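Local structure of HemO (Neisseria meningitidis, 1J77) at residues 8-13 / 159-164; 42-47 / 190-195; 50-55 / 181-186. The protein binds heme and, as a member of the heme oxygenase family, probably opens the porphyrin ring oxidatively and releases its iron. One frame throughout, in Å; residues are numbered along the deposited sequence.

Interaction 1 of 3, residues 8-13 / 159-164; sequences ALTFAK and HLNALN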
loop_
_atom_site.group_PDB
_atom_site.type_symbol
_atom_site.label_atom_id
_atom_site.label_comp_id
_atom_site.label_asym_id
_atom_site.label_seq_id
_atom_site.Cartn_x
_atom_site.Cartn_y
_atom_site.Cartn_z
ATOM N N ALA A 8 -16.548 -2.739 -16.654
ATOM C CA ALA A 8 -16.262 -3.946 -15.831
ATOM C C ALA A 8 -17.501 -4.312 -14.975
ATOM O O ALA A 8 -18.254 -3.431 -14.528
ATOM C CB ALA A 8 -15.022 -3.708 -14.972
ATOM N N LEU A 9 -17.738 -5.613 -14.816
ATOM C CA LEU A 9 -18.942 -6.094 -14.146
ATOM C C LEU A 9 -18.968 -6.201 -12.614
ATOM O O LEU A 9 -20.013 -6.570 -12.062
ATOM C CB LEU A 9 -19.337 -7.451 -14.739
ATOM N N THR A 10 -17.885 -5.850 -11.916
ATOM C CA THR A 10 -17.873 -5.913 -10.445
ATOM C C THR A 10 -17.127 -4.724 -9.882
ATOM O O THR A 10 -16.302 -4.137 -10.570
ATOM C CB THR A 10 -17.194 -7.195 -9.947
ATOM O OG1 THR A 10 -15.773 -7.004 -9.821
ATOM C CG2 THR A 10 -17.307 -8.319 -10.985
ATOM N N PHE A 11 -17.412 -4.386 -8.626
ATOM C CA PHE A 11 -16.806 -3.245 -7.945
ATOM C C PHE A 11 -15.291 -3.341 -7.953
ATOM O O PHE A 11 -14.588 -2.386 -8.343
ATOM C CB PHE A 11 -17.328 -3.205 -6.499
ATOM C CG PHE A 11 -16.733 -2.099 -5.636
ATOM C CD1 PHE A 11 -16.539 -0.813 -6.125
ATOM C CD2 PHE A 11 -16.404 -2.367 -4.326
ATOM C CE1 PHE A 11 -16.019 0.189 -5.298
ATOM C CE2 PHE A 11 -15.878 -1.382 -3.499
ATOM C CZ PHE A 11 -15.701 -0.098 -3.975
ATOM N N ALA A 12 -14.784 -4.483 -7.535
ATOM C CA ALA A 12 -13.360 -4.727 -7.451
ATOM C C ALA A 12 -12.723 -4.610 -8.817
ATOM O O ALA A 12 -11.584 -4.139 -8.921
ATOM C CB ALA A 12 -13.104 -6.119 -6.824
ATOM N N LYS A 13 -13.446 -4.973 -9.878
ATOM C CA LYS A 13 -12.884 -4.898 -11.243
ATOM C C LYS A 13 -12.900 -3.491 -11.772
ATOM O O LYS A 13 -12.089 -3.137 -12.641
ATOM C CB LYS A 13 -13.679 -5.807 -12.209
ATOM C CG LYS A 13 -13.292 -7.216 -12.066
ATOM C CD LYS A 13 -14.140 -8.168 -12.896
ATOM C CE LYS A 13 -13.586 -9.575 -12.776
ATOM N NZ LYS A 13 -14.506 -10.591 -13.376
ATOM N N HIS A 159 -15.471 -9.813 0.091
ATOM C CA HIS A 159 -15.995 -8.883 1.092
ATOM C C HIS A 159 -16.171 -7.485 0.527
ATOM O O HIS A 159 -17.146 -6.800 0.843
ATOM C CB HIS A 159 -15.086 -8.845 2.320
ATOM C CG HIS A 159 -15.064 -10.116 3.113
ATOM N ND1 HIS A 159 -13.889 -10.717 3.517
ATOM C CD2 HIS A 159 -16.065 -10.893 3.593
ATOM C CE1 HIS A 159 -14.167 -11.807 4.206
ATOM N NE2 HIS A 159 -15.480 -11.947 4.256
ATOM N N LEU A 160 -15.220 -7.041 -0.301
ATOM C CA LEU A 160 -15.334 -5.727 -0.918
ATOM C C LEU A 160 -16.581 -5.626 -1.803
ATOM O O LEU A 160 -17.355 -4.669 -1.717
ATOM C CB LEU A 160 -14.079 -5.399 -1.750
ATOM C CG LEU A 160 -12.842 -4.880 -1.039
ATOM C CD1 LEU A 160 -11.809 -4.503 -2.111
ATOM C CD2 LEU A 160 -13.170 -3.696 -0.148
ATOM N N ASN A 161 -16.768 -6.612 -2.673
ATOM C CA ASN A 161 -17.920 -6.645 -3.552
ATOM C C ASN A 161 -19.231 -6.756 -2.765
ATOM O O ASN A 161 -20.239 -6.127 -3.112
ATOM C CB ASN A 161 -17.767 -7.834 -4.492
ATOM C CG ASN A 161 -16.644 -7.638 -5.458
ATOM O OD1 ASN A 161 -15.921 -8.577 -5.799
ATOM N ND2 ASN A 161 -16.502 -6.409 -5.920
ATOM N N ALA A 162 -19.167 -7.503 -1.682
ATOM C CA ALA A 162 -20.352 -7.739 -0.839
ATOM C C ALA A 162 -20.772 -6.519 -0.025
ATOM O O ALA A 162 -21.851 -6.535 0.577
ATOM C CB ALA A 162 -20.129 -8.919 0.056
ATOM N N LEU A 163 -19.949 -5.466 0.033
ATOM C CA LEU A 163 -20.384 -4.244 0.714
ATOM C C LEU A 163 -21.600 -3.734 -0.030
ATOM O O LEU A 163 -22.392 -2.967 0.504
ATOM C CB LEU A 163 -19.302 -3.155 0.739
ATOM C CG LEU A 163 -18.003 -3.549 1.431
ATOM C CD1 LEU A 163 -16.964 -2.448 1.257
ATOM C CD2 LEU A 163 -18.139 -3.939 2.913
ATOM N N ASN A 164 -21.712 -4.171 -1.287
ATOM C CA ASN A 164 -22.804 -3.818 -2.174
ATOM C C ASN A 164 -22.993 -2.329 -2.230
ATOM O O ASN A 164 -24.105 -1.821 -2.137
ATOM C CB ASN A 164 -24.102 -4.534 -1.781
ATOM C CG ASN A 164 -24.194 -5.904 -2.393
ATOM O OD1 ASN A 164 -23.888 -6.089 -3.580
ATOM N ND2 ASN A 164 -24.567 -6.888 -1.589
#
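In this all-helical heme oxygenase fold the capped N-terminus of helix 11-32 meets the last turn of helix 149-162, and N161, F11 and L160 give up the most surface. The backbones come closest at F11 and N161, whose CA atoms lie 5.7 Å apart. F11 has CG anti to the backbone N (chi1 177°), which carries its ring alongside the neighbouring helix. There the rim of the ring takes a main-chain oxygen close to its plane, with CD2 of F11 3.6 Å from O of L160. That same oxygen accepts a backbone hydrogen bond from L163 N at 3.2 Å, so it is engaged in its own chain. L160 points its CB at the facing helix, and its side chain also approaches Y112, a heme-binding residue. The F11 side chain packs against L165 and, on helix 167-192, E170 and A173. N161 swings its carboxamide across to the start of helix 11-32, where the side chain covers the CB atoms of F11 and A12. T10 is the N-cap: its hydroxyl sits between the backbone N and the carbonyl carbon (chi1 87°), from where OG1 accepts the capping bond from K13 N at 3.1 Å, with an N-H...O angle of 147°.

Interaction 2 of 3, residues 42-47 / 190-195; sequences YIKFLK and ETFGLA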
loop_
_atom_site.group_PDB
_atom_site.type_symbol
_atom_site.label_atom_id
_atom_site.label_comp_id
_atom_site.label_asym_id
_atom_site.label_seq_id
_atom_site.Cartn_x
_atom_site.Cartn_y
_atom_site.Cartn_z
ATOM N N TYR A 42 17.134 1.458 1.119
ATOM C CA TYR A 42 16.082 0.545 1.610
ATOM C C TYR A 42 15.418 1.189 2.809
ATOM O O TYR A 42 14.182 1.040 3.005
ATOM C CB TYR A 42 16.600 -0.856 1.986
ATOM C CG TYR A 42 15.505 -1.842 2.296
ATOM C CD1 TYR A 42 14.628 -2.280 1.320
ATOM C CD2 TYR A 42 15.326 -2.353 3.593
ATOM C CE1 TYR A 42 13.637 -3.205 1.595
ATOM C CE2 TYR A 42 14.369 -3.266 3.860
ATOM C CZ TYR A 42 13.508 -3.687 2.888
ATOM O OH TYR A 42 12.497 -4.549 3.184
ATOM N N ILE A 43 16.185 1.912 3.612
ATOM C CA ILE A 43 15.599 2.585 4.778
ATOM C C ILE A 43 14.657 3.684 4.295
ATOM O O ILE A 43 13.575 3.883 4.866
ATOM C CB ILE A 43 16.715 3.090 5.740
ATOM C CG1 ILE A 43 17.249 1.906 6.543
ATOM C CG2 ILE A 43 16.176 4.154 6.617
ATOM C CD1 ILE A 43 18.563 2.155 7.281
ATOM N N LYS A 44 15.016 4.366 3.229
ATOM C CA LYS A 44 14.117 5.364 2.645
ATOM C C LYS A 44 12.805 4.722 2.215
ATOM O O LYS A 44 11.712 5.295 2.418
ATOM C CB LYS A 44 14.791 6.018 1.450
ATOM C CG LYS A 44 16.312 6.287 1.668
ATOM C CD LYS A 44 16.898 7.055 0.479
ATOM C CE LYS A 44 18.287 7.549 0.713
ATOM N NZ LYS A 44 18.492 8.763 -0.097
ATOM N N PHE A 45 12.897 3.547 1.660
ATOM C CA PHE A 45 11.746 2.799 1.235
ATOM C C PHE A 45 10.905 2.424 2.446
ATOM O O PHE A 45 9.694 2.522 2.424
ATOM C CB PHE A 45 12.164 1.561 0.456
ATOM C CG PHE A 45 11.043 0.735 0.013
ATOM C CD1 PHE A 45 10.185 1.238 -0.933
ATOM C CD2 PHE A 45 10.808 -0.533 0.542
ATOM C CE1 PHE A 45 9.091 0.521 -1.321
ATOM C CE2 PHE A 45 9.713 -1.269 0.126
ATOM C CZ PHE A 45 8.893 -0.745 -0.833
ATOM N N LEU A 46 11.555 1.911 3.486
ATOM C CA LEU A 46 10.816 1.543 4.683
ATOM C C LEU A 46 10.118 2.763 5.292
ATOM O O LEU A 46 8.999 2.627 5.851
ATOM C CB LEU A 46 11.780 0.914 5.699
ATOM C CG LEU A 46 12.260 -0.520 5.455
ATOM C CD1 LEU A 46 13.115 -0.981 6.632
ATOM C CD2 LEU A 46 11.222 -1.531 5.192
ATOM N N LYS A 47 10.752 3.926 5.276
ATOM C CA LYS A 47 10.148 5.169 5.803
ATOM C C LYS A 47 8.859 5.506 5.021
ATOM O O LYS A 47 7.795 5.767 5.613
ATOM C CB LYS A 47 11.157 6.339 5.885
ATOM C CG LYS A 47 12.177 6.128 6.945
ATOM C CD LYS A 47 13.250 7.130 6.817
ATOM C CE LYS A 47 14.327 6.886 7.894
ATOM N NZ LYS A 47 15.349 7.977 7.844
ATOM N N GLU A 190 8.919 13.226 -1.404
ATOM C CA GLU A 190 9.489 13.988 -0.303
ATOM C C GLU A 190 10.620 13.192 0.291
ATOM O O GLU A 190 11.736 13.721 0.584
ATOM C CB GLU A 190 8.400 14.297 0.754
ATOM C CG GLU A 190 7.335 15.237 0.232
ATOM C CD GLU A 190 6.514 15.884 1.339
ATOM O OE1 GLU A 190 6.910 15.714 2.525
ATOM O OE2 GLU A 190 5.489 16.539 1.005
ATOM N N THR A 191 10.413 11.899 0.444
ATOM C CA THR A 191 11.349 11.025 1.072
ATOM C C THR A 191 12.662 10.819 0.273
ATOM O O THR A 191 13.701 10.788 0.851
ATOM C CB THR A 191 10.656 9.728 1.311
ATOM O OG1 THR A 191 9.486 10.005 2.090
ATOM C CG2 THR A 191 11.480 8.755 2.192
ATOM N N PHE A 192 12.547 10.637 -1.030
ATOM C CA PHE A 192 13.689 10.386 -1.905
ATOM C C PHE A 192 14.233 11.691 -2.494
ATOM O O PHE A 192 15.110 11.647 -3.348
ATOM C CB PHE A 192 13.307 9.362 -2.976
ATOM C CG PHE A 192 13.306 7.938 -2.491
ATOM C CD1 PHE A 192 12.139 7.349 -1.925
ATOM C CD2 PHE A 192 14.448 7.139 -2.557
ATOM C CE1 PHE A 192 12.151 6.096 -1.491
ATOM C CE2 PHE A 192 14.429 5.827 -2.173
ATOM C CZ PHE A 192 13.272 5.291 -1.593
ATOM N N GLY A 193 13.782 12.862 -2.063
ATOM C CA GLY A 193 14.378 14.100 -2.542
ATOM C C GLY A 193 14.087 14.472 -3.982
ATOM O O GLY A 193 14.912 15.070 -4.671
ATOM N N LEU A 194 12.885 14.136 -4.431
ATOM C CA LEU A 194 12.414 14.483 -5.743
ATOM C C LEU A 194 11.522 15.683 -5.744
ATOM O O LEU A 194 10.852 15.969 -4.689
ATOM C CB LEU A 194 11.655 13.282 -6.325
ATOM C CG LEU A 194 12.314 11.925 -6.283
ATOM C CD1 LEU A 194 11.478 10.855 -6.990
ATOM C CD2 LEU A 194 13.739 11.978 -6.936
ATOM N N ALA A 195 11.393 16.336 -6.904
ATOM C CA ALA A 195 10.468 17.454 -7.091
ATOM C C ALA A 195 8.997 17.018 -6.980
ATOM O O ALA A 195 8.679 15.858 -7.151
ATOM C CB ALA A 195 10.659 18.055 -8.440
#
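Helix 39-60 passes the C-terminal end of helix 167-192 with the CA atoms of K44 and T191 6.5 Å apart, and G193, at positive phi, turns the chain out of that helix in a Schellman motif. Within the helical heme oxygenase fold this near-surface contact has no hydrogen bond between the segments. K44 and F192 carry it almost equally. With CG anti to the carbonyl carbon (chi1 -79°), the F192 ring reaches across to K44, which lays its aliphatic chain obliquely over one face. The CB of K44 makes the CH-pi contact, 3.8 Å from the centroid of the F192 ring and 27° off its normal, shifted toward the rim. Beyond CG the lysine runs extended, so CD follows the same ring at 3.8 Å from CE2 of F192, while NZ has a long, weak ion pair with E40. F45 lends its backbone N, 3.7 Å from CZ of F192, and its side chain packs on V30 and Y184. T191 divides its two branches: OG1 is hydrogen-bonded to V187 O one turn back, whereas the methyl crosses to helix 39-60. That CG2 of T191, anti to the backbone N, rests 3.5 Å from the carbonyl O of K44.

Interaction 3 of 3, residues 50-55 / 181-186; sequences SVFHKA and FAFYKV. With HEM (protoporphyrin IX containing Fe), chain B.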
loop_
_atom_site.group_PDB
_atom_site.type_symbol
_atom_site.label_atom_id
_atom_site.label_comp_id
_atom_site.label_asym_id
_atom_site.label_seq_id
_atom_site.Cartn_x
_atom_site.Cartn_y
_atom_site.Cartn_z
ATOM N N SER A 50 6.235 3.092 5.911
ATOM C CA SER A 50 5.711 3.416 7.274
ATOM C C SER A 50 4.618 4.460 7.255
ATOM O O SER A 50 3.567 4.310 7.933
ATOM C CB SER A 50 6.831 3.914 8.222
ATOM O OG SER A 50 6.272 4.192 9.502
ATOM N N VAL A 51 4.815 5.508 6.494
ATOM C CA VAL A 51 3.873 6.600 6.421
ATOM C C VAL A 51 2.591 6.136 5.775
ATOM O O VAL A 51 1.468 6.433 6.252
ATOM C CB VAL A 51 4.446 7.819 5.647
ATOM C CG1 VAL A 51 3.421 8.927 5.462
ATOM C CG2 VAL A 51 5.636 8.343 6.364
ATOM N N PHE A 52 2.716 5.446 4.661
ATOM C CA PHE A 52 1.516 4.956 3.992
ATOM C C PHE A 52 0.699 4.027 4.897
ATOM O O PHE A 52 -0.541 4.127 4.988
ATOM C CB PHE A 52 1.837 4.264 2.665
ATOM C CG PHE A 52 0.595 3.787 1.954
ATOM C CD1 PHE A 52 -0.227 4.684 1.287
ATOM C CD2 PHE A 52 0.262 2.476 1.960
ATOM C CE1 PHE A 52 -1.389 4.239 0.653
ATOM C CE2 PHE A 52 -0.898 2.057 1.310
ATOM C CZ PHE A 52 -1.674 2.934 0.689
ATOM N N HIS A 53 1.366 3.070 5.514
ATOM C CA HIS A 53 0.634 2.110 6.355
ATOM C C HIS A 53 0.104 2.772 7.629
ATOM O O HIS A 53 -0.958 2.409 8.116
ATOM C CB HIS A 53 1.501 0.880 6.616
ATOM C CG HIS A 53 1.472 -0.053 5.457
ATOM N ND1 HIS A 53 2.452 -0.124 4.474
ATOM C CD2 HIS A 53 0.478 -0.868 5.052
ATOM C CE1 HIS A 53 2.088 -1.014 3.570
ATOM N NE2 HIS A 53 0.889 -1.468 3.889
ATOM N N LYS A 54 0.780 3.769 8.162
ATOM C CA LYS A 54 0.177 4.518 9.267
ATOM C C LYS A 54 -1.124 5.205 8.837
ATOM O O LYS A 54 -2.122 5.212 9.570
ATOM C CB LYS A 54 1.178 5.534 9.831
ATOM C CG LYS A 54 0.593 6.504 10.887
ATOM C CD LYS A 54 0.115 5.847 12.110
ATOM C CE LYS A 54 -0.555 6.870 13.070
ATOM N NZ LYS A 54 -0.667 6.309 14.439
ATOM N N ALA A 55 -1.124 5.810 7.670
ATOM C CA ALA A 55 -2.241 6.548 7.127
ATOM C C ALA A 55 -3.503 5.707 6.957
ATOM O O ALA A 55 -4.592 6.280 6.825
ATOM C CB ALA A 55 -1.859 7.183 5.789
ATOM N N PHE A 181 -3.179 6.380 -4.039
ATOM C CA PHE A 181 -2.003 6.253 -4.905
ATOM C C PHE A 181 -1.284 7.558 -5.041
ATOM O O PHE A 181 -0.052 7.589 -5.049
ATOM C CB PHE A 181 -2.359 5.723 -6.302
ATOM C CG PHE A 181 -2.602 4.218 -6.400
ATOM C CD1 PHE A 181 -3.853 3.723 -6.820
ATOM C CD2 PHE A 181 -1.604 3.286 -6.119
ATOM C CE1 PHE A 181 -4.065 2.378 -6.962
ATOM C CE2 PHE A 181 -1.832 1.944 -6.289
ATOM C CZ PHE A 181 -3.091 1.481 -6.682
ATOM N N ALA A 182 -2.022 8.669 -5.189
ATOM C CA ALA A 182 -1.358 9.951 -5.326
ATOM C C ALA A 182 -0.584 10.326 -4.093
ATOM O O ALA A 182 0.514 10.838 -4.180
ATOM C CB ALA A 182 -2.336 11.019 -5.645
ATOM N N PHE A 183 -1.166 10.077 -2.921
ATOM C CA PHE A 183 -0.482 10.317 -1.662
ATOM C C PHE A 183 0.799 9.469 -1.540
ATOM O O PHE A 183 1.825 9.977 -1.116
ATOM C CB PHE A 183 -1.429 10.070 -0.483
ATOM C CG PHE A 183 -0.775 10.219 0.884
ATOM C CD1 PHE A 183 -0.329 11.460 1.316
ATOM C CD2 PHE A 183 -0.513 9.120 1.679
ATOM C CE1 PHE A 183 0.247 11.598 2.512
ATOM C CE2 PHE A 183 0.084 9.280 2.919
ATOM C CZ PHE A 183 0.469 10.529 3.305
ATOM N N TYR A 184 0.744 8.202 -1.912
ATOM C CA TYR A 184 1.938 7.383 -1.925
ATOM C C TYR A 184 3.074 8.038 -2.682
ATOM O O TYR A 184 4.195 8.083 -2.172
ATOM C CB TYR A 184 1.673 6.001 -2.475
ATOM C CG TYR A 184 2.784 4.984 -2.206
ATOM C CD1 TYR A 184 2.823 4.205 -1.078
ATOM C CD2 TYR A 184 3.825 4.817 -3.086
ATOM C CE1 TYR A 184 3.843 3.305 -0.830
ATOM C CE2 TYR A 184 4.837 3.916 -2.850
ATOM C CZ TYR A 184 4.832 3.138 -1.764
ATOM O OH TYR A 184 5.861 2.272 -1.517
ATOM N N LYS A 185 2.786 8.591 -3.850
ATOM C CA LYS A 185 3.846 9.242 -4.605
ATOM C C LYS A 185 4.290 10.563 -3.969
ATOM O O LYS A 185 5.461 10.895 -4.053
ATOM C CB LYS A 185 3.417 9.482 -6.040
ATOM C CG LYS A 185 3.180 8.188 -6.830
ATOM C CD LYS A 185 3.066 8.347 -8.363
ATOM C CE LYS A 185 1.773 8.935 -8.771
ATOM N NZ LYS A 185 1.705 9.174 -10.265
ATOM N N VAL A 186 3.387 11.337 -3.379
ATOM C CA VAL A 186 3.801 12.560 -2.663
ATOM C C VAL A 186 4.822 12.178 -1.581
ATOM O O VAL A 186 5.908 12.813 -1.478
ATOM C CB VAL A 186 2.599 13.288 -1.994
ATOM C CG1 VAL A 186 3.083 14.318 -0.956
ATOM C CG2 VAL A 186 1.687 13.885 -3.039
HETATM C CHA HEM B . -1.424 -5.465 -7.730
HETATM C CHB HEM B . 3.290 -5.053 -8.754
HETATM C CHC HEM B . 3.616 -1.293 -5.662
HETATM C CHD HEM B . -1.216 -1.422 -5.024
HETATM C C1A HEM B . -0.161 -5.735 -8.197
HETATM C C2A HEM B . 0.244 -6.926 -8.978
HETATM C C3A HEM B . 1.541 -6.781 -9.243
HETATM C C4A HEM B . 2.013 -5.526 -8.675
HETATM C CMA HEM B . 2.414 -7.779 -10.042
HETATM C CAA HEM B . -0.600 -8.168 -9.385
HETATM C CBA HEM B . -0.380 -9.266 -8.344
HETATM C CGA HEM B . -1.280 -10.464 -8.581
HETATM O O1A HEM B . -2.312 -10.305 -9.297
HETATM O O2A HEM B . -0.939 -11.569 -8.062
HETATM C C1B HEM B . 3.807 -4.005 -8.007
HETATM C C2B HEM B . 5.188 -3.612 -7.979
HETATM C C3B HEM B . 5.289 -2.538 -7.145
HETATM C C4B HEM B . 3.963 -2.297 -6.580
HETATM C CMB HEM B . 6.266 -4.357 -8.807
HETATM C CAB HEM B . 6.552 -1.779 -6.730
HETATM C CBB HEM B . 7.556 -1.586 -7.579
HETATM C C1C HEM B . 2.354 -1.051 -5.189
HETATM C C2C HEM B . 1.998 -0.071 -4.164
HETATM C C3C HEM B . 0.662 -0.074 -4.043
HETATM C C4C HEM B . 0.113 -1.109 -4.876
HETATM C CMC HEM B . 3.014 0.870 -3.500
HETATM C CAC HEM B . -0.211 0.781 -3.134
HETATM C CBC HEM B . 0.269 1.919 -2.639
HETATM C C1D HEM B . -1.668 -2.508 -5.706
HETATM C C2D HEM B . -3.063 -2.860 -5.751
HETATM C C3D HEM B . -3.149 -4.090 -6.599
HETATM C C4D HEM B . -1.783 -4.370 -6.969
HETATM C CMD HEM B . -4.201 -2.095 -5.073
HETATM C CAD HEM B . -4.377 -4.936 -6.936
HETATM C CBD HEM B . -4.799 -4.806 -8.370
HETATM C CGD HEM B . -6.075 -5.613 -8.466
HETATM O O1D HEM B . -7.152 -5.032 -8.191
HETATM O O2D HEM B . -6.014 -6.812 -8.879
HETATM N NA HEM B . 0.942 -4.932 -8.031
HETATM N NB HEM B . 3.085 -3.159 -7.178
HETATM N NC HEM B . 1.188 -1.652 -5.564
HETATM N ND HEM B . -0.898 -3.416 -6.446
HETATM FE FE HEM B . 1.047 -3.236 -6.897
HETATM O O HOH W 1 1.335 -4.353 -5.322
#
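Two aromatic rings from different helices meet edge to face here, and both also touch the same heme. The edge of Y184 is directed at the face of F52 in a T-shaped pair, with planes at 77° and centroids 5.5 Å apart. Both side chains leave with CG anti to the backbone N, and CD1 of Y184 comes within 3.8 Å of CG of F52. The porphyrin substituents fit against this pair. The heme methyl CMC lies over one face of Y184, offset toward the rim and 3.4 Å from CZ of Y184, and the vinyl carbon CBC covers a face of F52 at 4.0 Å from CZ of F52. F181, one turn before Y184, offers its edge to the macrocycle, its CE2 3.6 Å from the meso carbon CHD of the heme. These three residues thus line a largely aromatic wall of the pocket, while the iron holds a water at 1.9 Å and H23 as axial ligand. Away from the heme, F183 reaches V51 and A55, with its CZ 4.0 Å from CG1 of V51. The segments 50-55 and 181-186 run roughly antiparallel, their axes 146° apart in direction and 10.1 Å at closest approach. Helix 104-119 packs on F52 and F181 through C113, helix 11-32 flanks F181 and Y184 through V22 and V26, and L99 covers F183.

Interactions 2 and 3 are two points on one helix pair, 39-60 with 167-192. Their centres are 11 Å apart, and they touch through CE1 of F45, 3.7 Å from OH of Y184. Along the chain, interaction 3 is nested inside the loop closed by interaction 2, as expected where two helices run antiparallel. Interaction 1 joins helices 11-32 and 149-162, each the immediate predecessor of one of that pair, so its segments alternate with those of the other two. Its centre lies 34 Å from that of interaction 2, on the opposite side of the chain's centre. Interaction 3, 24 Å from interaction 1 between centres, is the most central and lines the heme pocket.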